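Local coordinates for odorant binding protein (AGAP010409-PA) (Anopheles gambiae, PDB 3L4L) that probably binds odorants as a small secreted, disulfide-linked helical protein of the PBP/GOBP family, with benzaldehyde held in its interior here, at residues K88-I93 / Y101-C106; F41-G46 / D95-A100. One frame throughout, in Å; residues are numbered along the deposited sequence. Where two conformers were deposited one is given.

Contact 1. Residues K88-I93 / Y101-C106; sequences KNLETI and YSAFQC. With HBX (benzaldehyde), chain B.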
ATOM      1  N   LYS A  88     -10.037  -5.949   8.285  1.00 21.76           N
ATOM      2  CA  LYS A  88      -8.817  -5.572   9.001  1.00 14.84           C
ATOM      3  C   LYS A  88      -9.072  -4.562  10.112  1.00 17.39           C
ATOM      4  O   LYS A  88      -8.172  -4.258  10.892  1.00 21.79           O
ATOM      5  CB  LYS A  88      -7.779  -5.008   8.042  1.00 16.38           C
ATOM      6  CG  LYS A  88      -7.623  -5.829   6.805  1.00 19.20           C
ATOM      7  CD  LYS A  88      -6.192  -5.963   6.428  1.00 28.09           C
ATOM      8  CE  LYS A  88      -5.621  -7.245   6.965  1.00 23.38           C
ATOM      9  NZ  LYS A  88      -4.567  -7.674   6.029  1.00 23.87           N
ATOM     10  N   ASN A  89     -10.287  -4.028  10.170  1.00 13.17           N
ATOM     11  CA  ASN A  89     -10.665  -3.137  11.260  1.00 14.85           C
ATOM     12  C   ASN A  89      -9.635  -2.014  11.417  1.00 15.78           C
ATOM     13  O   ASN A  89      -9.166  -1.716  12.519  1.00 15.72           O
ATOM     14  CB  ASN A  89     -10.789  -3.945  12.548  1.00 13.76           C
ATOM     15  CG  ASN A  89     -11.649  -5.188  12.372  1.00 26.46           C
ATOM     16  OD1 ASN A  89     -12.828  -5.095  12.031  1.00 30.53           O
ATOM     17  ND2 ASN A  89     -11.060  -6.360  12.610  1.00 29.71           N
ATOM     18  N   LEU A  90      -9.287  -1.404  10.291  1.00 11.76           N
ATOM     19  CA  LEU A  90      -8.202  -0.436  10.226  1.00 13.93           C
ATOM     20  C   LEU A  90      -8.378   0.729  11.190  1.00 13.65           C
ATOM     21  O   LEU A  90      -7.403   1.246  11.725  1.00 17.70           O
ATOM     22  CB  LEU A  90      -8.068   0.113   8.801  1.00 11.25           C
ATOM     23  CG  LEU A  90      -7.814  -0.920   7.703  1.00 12.35           C
ATOM     24  CD1 LEU A  90      -7.886  -0.245   6.344  1.00 17.50           C
ATOM     25  CD2 LEU A  90      -6.471  -1.614   7.914  1.00 12.74           C
ATOM     26  N   GLU A  91      -9.619   1.150  11.391  1.00  9.57           N
ATOM     27  CA  GLU A  91      -9.936   2.282  12.251  0.51 18.97           C
ATOM     28  C   GLU A  91      -9.597   1.997  13.711  1.00 17.61           C
ATOM     29  O   GLU A  91      -9.621   2.894  14.547  1.00 23.89           O
ATOM     30  CB  GLU A  91     -11.420   2.648  12.123  0.51 23.32           C
ATOM     31  CG  GLU A  91     -12.370   1.718  12.875  0.51 23.82           C
ATOM     32  CD  GLU A  91     -12.713   0.440  12.113  0.51 29.44           C
ATOM     33  OE1 GLU A  91     -13.478  -0.384  12.661  0.51 27.75           O
ATOM     34  OE2 GLU A  91     -12.229   0.255  10.974  0.51 20.00           O
ATOM     35  N   THR A  92      -9.302   0.735  14.016  1.00 16.07           N
ATOM     36  CA  THR A  92      -8.964   0.338  15.384  1.00 17.74           C
ATOM     37  C   THR A  92      -7.459   0.198  15.575  1.00 21.89           C
ATOM     38  O   THR A  92      -6.979  -0.023  16.687  1.00 18.32           O
ATOM     39  CB  THR A  92      -9.617  -1.000  15.779  1.00 15.18           C
ATOM     40  OG1 THR A  92      -8.864  -2.087  15.228  1.00 26.85           O
ATOM     41  CG2 THR A  92     -11.050  -1.063  15.291  1.00 24.22           C
ATOM     42  N   ILE A  93      -6.714   0.308  14.486  1.00 15.32           N
ATOM     43  CA  ILE A  93      -5.261   0.249  14.573  1.00 14.20           C
ATOM     44  C   ILE A  93      -4.717   1.657  14.808  1.00 17.08           C
ATOM     45  O   ILE A  93      -4.781   2.511  13.928  1.00 15.42           O
ATOM     46  CB  ILE A  93      -4.652  -0.330  13.288  1.00 14.52           C
ATOM     47  CG1 ILE A  93      -5.192  -1.743  13.040  1.00 12.71           C
ATOM     48  CG2 ILE A  93      -3.130  -0.350  13.377  1.00 13.61           C
ATOM     49  CD1 ILE A  93      -4.741  -2.323  11.724  1.00 17.15           C
ATOM     50  N   TYR A 101       0.205  -0.640   6.553  1.00  9.67           N
ATOM     51  CA  TYR A 101       0.765  -1.931   6.163  1.00 11.00           C
ATOM     52  C   TYR A 101      -0.297  -3.031   6.178  1.00 11.20           C
ATOM     53  O   TYR A 101      -0.351  -3.882   5.288  1.00 10.41           O
ATOM     54  CB  TYR A 101       1.922  -2.293   7.088  1.00 11.50           C
ATOM     55  CG  TYR A 101       2.671  -3.533   6.692  1.00 11.28           C
ATOM     56  CD1 TYR A 101       2.399  -4.753   7.301  1.00 16.62           C
ATOM     57  CD2 TYR A 101       3.668  -3.486   5.722  1.00 15.32           C
ATOM     58  CE1 TYR A 101       3.095  -5.887   6.957  1.00 17.00           C
ATOM     59  CE2 TYR A 101       4.372  -4.616   5.371  1.00 17.70           C
ATOM     60  CZ  TYR A 101       4.077  -5.818   5.994  1.00 22.93           C
ATOM     61  OH  TYR A 101       4.769  -6.958   5.651  1.00 21.82           O
ATOM     62  N   SER A 102      -1.160  -3.000   7.185  1.00  9.93           N
ATOM     63  CA  SER A 102      -2.247  -3.959   7.257  1.00  9.51           C
ATOM     64  C   SER A 102      -3.178  -3.836   6.047  1.00 17.85           C
ATOM     65  O   SER A 102      -3.593  -4.843   5.469  1.00 13.09           O
ATOM     66  CB  SER A 102      -3.014  -3.809   8.574  1.00 11.67           C
ATOM     67  OG  SER A 102      -4.113  -4.703   8.615  1.00 23.59           O
ATOM     68  N   ALA A 103      -3.478  -2.606   5.641  1.00 10.30           N
ATOM     69  CA  ALA A 103      -4.344  -2.377   4.482  1.00 10.09           C
ATOM     70  C   ALA A 103      -3.659  -2.874   3.214  1.00 10.44           C
ATOM     71  O   ALA A 103      -4.290  -3.474   2.343  1.00 12.94           O
ATOM     72  CB  ALA A 103      -4.685  -0.895   4.352  1.00 11.21           C
ATOM     73  N   PHE A 104      -2.361  -2.611   3.120  1.00 10.79           N
ATOM     74  CA  PHE A 104      -1.563  -3.054   1.990  1.00 12.98           C
ATOM     75  C   PHE A 104      -1.600  -4.573   1.839  1.00 12.75           C
ATOM     76  O   PHE A 104      -1.533  -5.092   0.730  1.00 13.66           O
ATOM     77  CB  PHE A 104      -0.112  -2.593   2.137  1.00  7.85           C
ATOM     78  CG  PHE A 104       0.805  -3.167   1.089  1.00 15.35           C
ATOM     79  CD1 PHE A 104       1.715  -4.161   1.411  1.00 21.44           C
ATOM     80  CD2 PHE A 104       0.734  -2.727  -0.227  1.00 20.87           C
ATOM     81  CE1 PHE A 104       2.549  -4.708   0.441  1.00 30.30           C
ATOM     82  CE2 PHE A 104       1.566  -3.264  -1.205  1.00 26.12           C
ATOM     83  CZ  PHE A 104       2.473  -4.258  -0.870  1.00 31.55           C
ATOM     84  N   GLN A 105      -1.695  -5.284   2.956  1.00  8.89           N
ATOM     85  CA  GLN A 105      -1.691  -6.744   2.899  1.00 14.23           C
ATOM     86  C   GLN A 105      -2.863  -7.279   2.073  1.00 15.91           C
ATOM     87  O   GLN A 105      -2.789  -8.372   1.509  1.00 11.76           O
ATOM     88  CB  GLN A 105      -1.622  -7.354   4.303  0.65 16.27           C
ATOM     89  CG  GLN A 105      -0.301  -7.035   5.020  0.65 14.06           C
ATOM     90  CD  GLN A 105       0.918  -7.522   4.250  0.65 17.30           C
ATOM     91  OE1 GLN A 105       1.956  -6.855   4.213  0.65 24.14           O
ATOM     92  NE2 GLN A 105       0.795  -8.685   3.625  0.65 14.35           N
ATOM     93  N   CYS A 106      -3.942  -6.507   1.997  1.00 13.11           N
ATOM     94  CA  CYS A 106      -5.098  -6.905   1.189  1.00 14.35           C
ATOM     95  C   CYS A 106      -4.788  -6.883  -0.311  1.00 16.61           C
ATOM     96  O   CYS A 106      -5.406  -7.612  -1.081  1.00 19.78           O
ATOM     97  CB  CYS A 106      -6.314  -6.006   1.474  1.00 11.35           C
ATOM     98  SG  CYS A 106      -7.210  -6.368   3.022  1.00 11.68           S
TER
HETATM   99  C1' HBX B 200      -0.575   1.562   2.355  1.00 20.88           C
HETATM  100  O1' HBX B 200       0.278   2.437   2.375  1.00 35.75           O
HETATM  101  C1  HBX B 200      -1.003   1.037   1.045  1.00 15.85           C
HETATM  102  C2  HBX B 200      -2.223   0.378   0.912  1.00 15.66           C
HETATM  103  C3  HBX B 200      -2.608  -0.093  -0.337  1.00 19.12           C
HETATM  104  C4  HBX B 200      -1.780   0.101  -1.433  1.00 16.98           C
HETATM  105  C5  HBX B 200      -0.564   0.761  -1.300  1.00 17.60           C
HETATM  106  C6  HBX B 200      -0.174   1.230  -0.055  1.00 17.21           C
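K88 lays its side chain over S102, the four carbons and terminal nitrogen running along the outer flank of helix 96-105. In this all-helical odorant-binding fold the six residues 88-93 belong to the loop that joins helix 75-86 to helix 96-105, and here the loop folds back on the helix it leads into. The lysine chain is bent at chi2 (-138°) and chi3 (96°), a curve that wraps CD and CE round the serine hydroxyl and brings NZ to the serine carbonyl. K88 NZ donates to S102 O over 3.0 Å, tilted 23° out of the carbonyl plane. It takes up a carbonyl near the end of the helix, where S102 O also receives a weak bond from Q105 N. A lysine suits this place because its methylenes cover the helix while the ammonium reaches a backbone oxygen.

Deeper in, L90 is buried and faces A103, L90 CD1 meeting A103 CB at 3.8 Å; the small alanine lets the branched leucine come close to the helix backbone. L85 of helix 75-86 touches both side chains and so joins the preceding helix to this packing. I93 adds its CD1 against S102 CB. Within the loop, N89 leaves helical geometry with positive phi, and its carbonyl oxygen accepts from both T92 N and T92 OG1, which helps close the short 3-10 segment 90-92.

On another side of the helix, where F104 points away from the loop, benzaldehyde is met, F104 CA lying 3.7 Å from C2 of the ligand and the phenylalanine ring receiving C4 at its edge. Next to the lysine, C106 is tied to C84 by a disulfide, and its SG rests 3.6 Å from K88 CD.

Contact 2. Residues F41-G46 / D95-A100; sequences FVRCIG and DLCERA. With HBX (benzaldehyde), chain B.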
ATOM      1  N   PHE A  41       7.469   2.772   5.689  1.00 11.68           N
ATOM      2  CA  PHE A  41       7.883   2.950   4.306  1.00 12.58           C
ATOM      3  C   PHE A  41       6.691   2.682   3.377  1.00 16.69           C
ATOM      4  O   PHE A  41       6.416   3.451   2.452  1.00 12.75           O
ATOM      5  CB  PHE A  41       9.045   2.011   3.987  1.00 10.48           C
ATOM      6  CG  PHE A  41       9.529   2.103   2.563  1.00 12.87           C
ATOM      7  CD1 PHE A  41      10.379   3.125   2.175  1.00 13.04           C
ATOM      8  CD2 PHE A  41       9.148   1.159   1.625  1.00 14.71           C
ATOM      9  CE1 PHE A  41      10.835   3.205   0.867  1.00 13.53           C
ATOM     10  CE2 PHE A  41       9.589   1.233   0.315  1.00 16.76           C
ATOM     11  CZ  PHE A  41      10.436   2.253  -0.067  1.00 16.38           C
ATOM     12  N   VAL A  42       5.979   1.591   3.638  1.00 12.48           N
ATOM     13  CA  VAL A  42       4.805   1.253   2.847  1.00 12.79           C
ATOM     14  C   VAL A  42       3.750   2.357   2.919  1.00 10.15           C
ATOM     15  O   VAL A  42       3.179   2.743   1.902  1.00 14.76           O
ATOM     16  CB  VAL A  42       4.215  -0.076   3.283  1.00 11.68           C
ATOM     17  CG1 VAL A  42       2.797  -0.237   2.731  1.00 11.96           C
ATOM     18  CG2 VAL A  42       5.137  -1.208   2.840  1.00 11.90           C
ATOM     19  N   ARG A  43       3.505   2.871   4.116  1.00 10.26           N
ATOM     20  CA  ARG A  43       2.606   4.016   4.277  1.00  9.84           C
ATOM     21  C   ARG A  43       3.055   5.214   3.437  1.00 10.33           C
ATOM     22  O   ARG A  43       2.250   5.846   2.752  1.00  8.33           O
ATOM     23  CB  ARG A  43       2.531   4.434   5.743  1.00 10.59           C
ATOM     24  CG  ARG A  43       1.781   5.732   5.954  1.00 10.19           C
ATOM     25  CD  ARG A  43       1.581   6.040   7.422  1.00 13.64           C
ATOM     26  NE  ARG A  43       0.932   7.337   7.594  1.00 18.29           N
ATOM     27  CZ  ARG A  43       1.584   8.487   7.733  1.00 23.24           C
ATOM     28  NH1 ARG A  43       2.913   8.506   7.745  1.00 18.57           N
ATOM     29  NH2 ARG A  43       0.910   9.617   7.872  1.00 20.49           N
ATOM     30  N   CYS A  44       4.341   5.533   3.506  1.00  9.08           N
ATOM     31  CA  CYS A  44       4.883   6.666   2.760  1.00  7.89           C
ATOM     32  C   CYS A  44       4.645   6.526   1.256  1.00 10.40           C
ATOM     33  O   CYS A  44       4.246   7.486   0.602  1.00 13.88           O
ATOM     34  CB  CYS A  44       6.375   6.847   3.048  1.00 15.26           C
ATOM     35  SG  CYS A  44       7.129   8.250   2.172  1.00 13.14           S
ATOM     36  N   ILE A  45       4.890   5.336   0.713  1.00 12.96           N
ATOM     37  CA  ILE A  45       4.692   5.093  -0.721  1.00 13.64           C
ATOM     38  C   ILE A  45       3.213   5.198  -1.083  1.00 13.87           C
ATOM     39  O   ILE A  45       2.856   5.736  -2.130  1.00 11.36           O
ATOM     40  CB  ILE A  45       5.162   3.681  -1.141  1.00 14.44           C
ATOM     41  CG1 ILE A  45       6.658   3.473  -0.866  1.00 20.11           C
ATOM     42  CG2 ILE A  45       4.835   3.428  -2.614  1.00 20.30           C
ATOM     43  CD1 ILE A  45       7.571   4.352  -1.677  1.00 20.50           C
ATOM     44  N   GLY A  46       2.353   4.656  -0.227  1.00 10.02           N
ATOM     45  CA  GLY A  46       0.920   4.731  -0.452  1.00  8.52           C
ATOM     46  C   GLY A  46       0.426   6.169  -0.487  1.00 12.61           C
ATOM     47  O   GLY A  46      -0.365   6.546  -1.340  1.00 10.42           O
ATOM     48  N   ASP A  95      -1.567   2.866  15.447  1.00 17.44           N
ATOM     49  CA  ASP A  95      -0.322   3.224  14.772  1.00 23.01           C
ATOM     50  C   ASP A  95      -0.553   3.349  13.266  1.00 15.41           C
ATOM     51  O   ASP A  95      -0.951   2.387  12.609  1.00  9.71           O
ATOM     52  CB  ASP A  95       0.756   2.175  15.075  1.00 20.87           C
ATOM     53  CG  ASP A  95       2.089   2.511  14.454  1.00 27.62           C
ATOM     54  OD1 ASP A  95       3.030   2.819  15.211  1.00 32.96           O
ATOM     55  OD2 ASP A  95       2.204   2.472  13.216  1.00 20.04           O
ATOM     56  N   LEU A  96      -0.301   4.538  12.728  1.00 18.81           N
ATOM     57  CA  LEU A  96      -0.626   4.843  11.333  1.00 19.92           C
ATOM     58  C   LEU A  96       0.140   3.990  10.325  1.00 14.46           C
ATOM     59  O   LEU A  96      -0.379   3.653   9.266  1.00 10.40           O
ATOM     60  CB  LEU A  96      -0.379   6.327  11.040  1.00 17.95           C
ATOM     61  CG  LEU A  96      -1.227   7.311  11.851  1.00 25.41           C
ATOM     62  CD1 LEU A  96      -0.954   8.731  11.396  1.00 28.09           C
ATOM     63  CD2 LEU A  96      -2.706   6.982  11.732  1.00 27.08           C
ATOM     64  N   CYS A  97       1.382   3.650  10.650  1.00 12.33           N
ATOM     65  CA  CYS A  97       2.184   2.825   9.754  1.00 12.14           C
ATOM     66  C   CYS A  97       1.683   1.383   9.746  1.00 10.05           C
ATOM     67  O   CYS A  97       1.591   0.755   8.692  1.00 10.78           O
ATOM     68  CB  CYS A  97       3.656   2.877  10.156  1.00  9.84           C
ATOM     69  SG  CYS A  97       4.351   4.532  10.154  1.00 13.94           S
ATOM     70  N   GLU A  98       1.377   0.858  10.928  1.00 12.23           N
ATOM     71  CA  GLU A  98       0.835  -0.487  11.041  1.00 15.06           C
ATOM     72  C   GLU A  98      -0.510  -0.582  10.314  1.00 10.03           C
ATOM     73  O   GLU A  98      -0.799  -1.578   9.647  1.00 11.17           O
ATOM     74  CB  GLU A  98       0.693  -0.892  12.517  1.00 13.81           C
ATOM     75  CG  GLU A  98       0.327  -2.356  12.715  1.00 19.60           C
ATOM     76  CD  GLU A  98      -0.010  -2.678  14.158  1.00 27.97           C
ATOM     77  OE1 GLU A  98      -0.704  -3.689  14.390  1.00 41.76           O
ATOM     78  OE2 GLU A  98       0.407  -1.911  15.055  1.00 23.52           O
ATOM     79  N   ARG A  99      -1.321   0.468  10.428  1.00 11.08           N
ATOM     80  CA  ARG A  99      -2.615   0.505   9.755  1.00 11.63           C
ATOM     81  C   ARG A  99      -2.424   0.444   8.246  1.00 13.04           C
ATOM     82  O   ARG A  99      -3.109  -0.314   7.558  1.00 11.40           O
ATOM     83  CB  ARG A  99      -3.395   1.768  10.132  1.00  9.71           C
ATOM     84  CG  ARG A  99      -4.806   1.830   9.552  1.00 12.94           C
ATOM     85  CD  ARG A  99      -5.447   3.214   9.742  1.00 13.34           C
ATOM     86  NE  ARG A  99      -5.483   3.584  11.152  1.00 16.58           N
ATOM     87  CZ  ARG A  99      -5.757   4.807  11.596  1.00 15.94           C
ATOM     88  NH1 ARG A  99      -6.012   5.779  10.739  1.00 13.46           N
ATOM     89  NH2 ARG A  99      -5.768   5.058  12.899  1.00 20.16           N
ATOM     90  N   ALA A 100      -1.489   1.243   7.734  1.00  9.52           N
ATOM     91  CA  ALA A 100      -1.240   1.290   6.297  1.00  9.96           C
ATOM     92  C   ALA A 100      -0.725  -0.056   5.808  1.00  9.07           C
ATOM     93  O   ALA A 100      -1.161  -0.567   4.779  1.00  8.73           O
ATOM     94  CB  ALA A 100      -0.252   2.401   5.957  1.00  8.26           C
TER
HETATM   95  C1' HBX B 200      -0.575   1.562   2.355  1.00 20.88           C
HETATM   96  O1' HBX B 200       0.278   2.437   2.375  1.00 35.75           O
HETATM   97  C1  HBX B 200      -1.003   1.037   1.045  1.00 15.85           C
HETATM   98  C2  HBX B 200      -2.223   0.378   0.912  1.00 15.66           C
HETATM   99  C3  HBX B 200      -2.608  -0.093  -0.337  1.00 19.12           C
HETATM  100  C4  HBX B 200      -1.780   0.101  -1.433  1.00 16.98           C
HETATM  101  C5  HBX B 200      -0.564   0.761  -1.300  1.00 17.60           C
HETATM  102  C6  HBX B 200      -0.174   1.230  -0.055  1.00 17.21           C
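Apolar contact joins R43 to A100, CB against CB at 3.5 Å, where residues 41-46 of helix 36-48 cross residues 96-100 of helix 96-105 in the disulfide-braced helical fold of insect odorant-binding proteins. The axes of these two short pieces lie at 72° and approach to 8.2 Å, a spacing that the small side chain of A100 permits. From there the arginine chain is extended from CG to NE, CG anti to the backbone N (chi1 172°), and the guanidinium then turns at chi4. The aliphatic part passes along the first turn of the other helix: CD lies near L96 O and C97 SG, and R43 NE 3.8 Å from L96 CB. An arginine fits because its methylenes can pack between helices while its charged end travels outward.

Of polar interactions, the guanidinium is engaged outside the two segments, NH2 forming a salt bridge with D54; L96 also touches D54. The start of helix 96-105 is capped by D95, whose OD2 takes a nearly straight bond from E98 N and a weak one from C97 N. Aspartate is well suited to an N-cap, since its short carboxylate folds over first-turn amides that have no carbonyl of a preceding turn to bond to.

Covalent bonds reinforce the crossing: C97 is joined to C40, one residue before F41 on helix 36-48, while C44 ties that same helix to C11 of helix 5-14.

Ligand contacts complete the account, for the two helices together hold the aldehyde end of benzaldehyde. A100 O lies 3.3 Å from its C1', and V42 CG1 touches the same group. G46 has no side chain, and a CB there would run into the aldehyde oxygen; G46 CA instead approaches benzaldehyde C6 at 3.7 Å.

Contacts 1 and 2 have centres 10 Å apart and share helix 96-105, contact 2 using its N-terminal half and contact 1 its C-terminal half. Along the chain their segments alternate: 41-46, then 88-93, 95-100 and 101-106. The shared helix is thus gripped by its own leading loop at one flank and by helix 36-48 at another. R99 links the two directly, its NH2 probably hydrogen-bonded to I93 O, while V42 CG1 packs on F104 CB. Both contacts also reach the same benzaldehyde, so this helix forms part of the wall of the pocket, consistent with an odorant-binding role.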